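Local coordinates for oxalate oxidase (Hordeum vulgare, PDB 1FI2), which oxidises oxalate with O2 to carbon dioxide and hydrogen peroxide, and also has superoxide dismutase activity, working as a manganese-containing homohexamer, at the interface of chains A and B. Coordinates in Å, arbitrary orientation; residue numbers count along the deposited sequence, not the author numbering. Chains: chain A/B, Oxalate oxidase.

The interface of chains A and B. Residues chain A 91, 160-162, 165; chain B 111-112, 116, 135.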
loop_
_atom_site.group_PDB
_atom_site.type_symbol
_atom_site.label_atom_id
_atom_site.label_comp_id
_atom_site.label_asym_id
_atom_site.label_seq_id
_atom_site.Cartn_x
_atom_site.Cartn_y
_atom_site.Cartn_z
ATOM N N PRO A 91 -1.062 -12.950 11.604
ATOM C CA PRO A 91 -1.885 -11.778 11.460
ATOM C C PRO A 91 -1.479 -10.810 10.370
ATOM O O PRO A 91 -2.331 -10.015 9.957
ATOM C CB PRO A 91 -1.806 -11.076 12.820
ATOM C CG PRO A 91 -0.648 -11.670 13.530
ATOM C CD PRO A 91 -0.432 -13.037 12.943
ATOM N N ILE A 160 2.693 -14.614 15.209
ATOM C CA ILE A 160 2.079 -15.944 15.234
ATOM C C ILE A 160 1.074 -16.042 16.375
ATOM O O ILE A 160 1.352 -15.721 17.525
ATOM C CB ILE A 160 3.087 -17.096 15.262
ATOM C CG1 ILE A 160 2.344 -18.442 15.252
ATOM C CG2 ILE A 160 4.000 -17.014 16.468
ATOM C CD1 ILE A 160 3.191 -19.615 14.821
ATOM N N VAL A 161 -0.143 -16.424 15.998
ATOM C CA VAL A 161 -1.234 -16.647 16.937
ATOM C C VAL A 161 -1.450 -18.159 17.031
ATOM O O VAL A 161 -1.992 -18.754 16.096
ATOM C CB VAL A 161 -2.538 -15.967 16.484
ATOM C CG1 VAL A 161 -3.711 -16.333 17.384
ATOM C CG2 VAL A 161 -2.358 -14.455 16.444
ATOM N N PHE A 162 -0.849 -18.788 18.032
ATOM C CA PHE A 162 -1.032 -20.230 18.223
ATOM C C PHE A 162 -2.426 -20.434 18.811
ATOM O O PHE A 162 -2.694 -19.927 19.903
ATOM C CB PHE A 162 0.030 -20.806 19.140
ATOM C CG PHE A 162 1.358 -21.103 18.513
ATOM C CD1 PHE A 162 2.485 -20.382 18.876
ATOM C CD2 PHE A 162 1.486 -22.108 17.564
ATOM C CE1 PHE A 162 3.715 -20.661 18.305
ATOM C CE2 PHE A 162 2.713 -22.385 16.989
ATOM C CZ PHE A 162 3.830 -21.664 17.364
ATOM N N LEU A 165 -2.668 -22.620 22.427
ATOM C CA LEU A 165 -2.016 -21.863 23.492
ATOM C C LEU A 165 -2.719 -20.547 23.791
ATOM O O LEU A 165 -2.864 -20.192 24.965
ATOM C CB LEU A 165 -0.541 -21.637 23.154
ATOM C CG LEU A 165 0.295 -20.828 24.148
ATOM C CD1 LEU A 165 0.383 -21.533 25.492
ATOM C CD2 LEU A 165 1.691 -20.579 23.587
ATOM N N SER B 111 -0.275 -11.481 20.186
ATOM C CA SER B 111 0.349 -12.638 19.552
ATOM C C SER B 111 1.443 -13.210 20.449
ATOM O O SER B 111 1.641 -12.724 21.568
ATOM C CB SER B 111 0.951 -12.246 18.194
ATOM O OG SER B 111 2.101 -11.439 18.401
ATOM N N LEU B 112 2.174 -14.217 19.981
ATOM C CA LEU B 112 3.232 -14.835 20.770
ATOM C C LEU B 112 4.336 -13.889 21.206
ATOM O O LEU B 112 4.758 -13.955 22.367
ATOM C CB LEU B 112 3.861 -16.017 20.015
ATOM C CG LEU B 112 4.914 -16.805 20.808
ATOM C CD1 LEU B 112 4.248 -17.733 21.807
ATOM C CD2 LEU B 112 5.829 -17.570 19.867
ATOM N N ASN B 116 1.243 -13.418 24.489
ATOM C CA ASN B 116 -0.154 -13.809 24.467
ATOM C C ASN B 116 -0.953 -13.107 25.560
ATOM O O ASN B 116 -1.786 -13.717 26.228
ATOM C CB ASN B 116 -0.317 -15.328 24.589
ATOM C CG ASN B 116 0.178 -16.084 23.377
ATOM O OD1 ASN B 116 0.031 -15.642 22.239
ATOM N ND2 ASN B 116 0.778 -17.244 23.606
ATOM N N LEU B 135 -5.670 -10.311 15.117
ATOM C CA LEU B 135 -5.530 -10.844 16.468
ATOM C C LEU B 135 -6.825 -11.487 16.949
ATOM O O LEU B 135 -7.912 -11.053 16.570
ATOM C CB LEU B 135 -5.100 -9.741 17.437
ATOM C CG LEU B 135 -3.758 -9.066 17.143
ATOM C CD1 LEU B 135 -3.436 -8.012 18.194
ATOM C CD2 LEU B 135 -2.628 -10.086 17.078
HETATM O O HOH W 1 0.474 -17.187 20.017
HETATM O O HOH W 2 4.236 -13.347 17.354
#
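Germin is a hexamer built as a trimer of dimers, and this patch is part of a two-fold symmetric interface between two jellyroll (cupin) subunits, so it recurs with the chains exchanged. Chain A brings the stretch A:Ile160 to A:Phe162, which leads into helix 163-169; chain B brings a turn that opens the 3-10 helix 112-114. The backbone N of B:Leu112 donates to the carbonyl O of A:Ile160 at 3.0 Å, arriving nearly along the C=O axis with 162° at the hydrogen.

B:Leu112 then runs alongside A:Ile160, both side chains pointing the same way. CB of B:Leu112 rests 3.5 Å from the carbonyl O of A:Ile160 and 3.7 Å from its CG2, the methyl held in the crowded position between backbone N and carbonyl carbon. CG stands anti to the backbone N (chi1 -175°) and, with chi2 at 78°, directs CD2 of B:Leu112 to 3.9 Å from CG2 of A:Ile160. The same CD2 of B:Leu112 lies 4.1 Å from CE1 of A:Phe162, the two side chains crossing obliquely. That ring is backed within its own chain by CD1 of A:Ile160, which lies over one face toward the rim.

Farther along, B:Asn116 crosses A:Leu165 at about a right angle, the amide ND2 of B:Asn116 3.5 Å from the methyl CD2 of A:Leu165, a van der Waals contact. The other end of the amide is tied down by water 1, 2.7 Å from OD1 of B:Asn116, which also bonds to the backbone N of A:Phe162 and the carbonyl O of A:Ile160. That carbonyl thus takes both the peptide N-H of B:Leu112 and water 1. Water 2 joins the backbone N of A:Ile160 to B:Ser111, whose hydroxyl OG lies 3.0 Å from water 2.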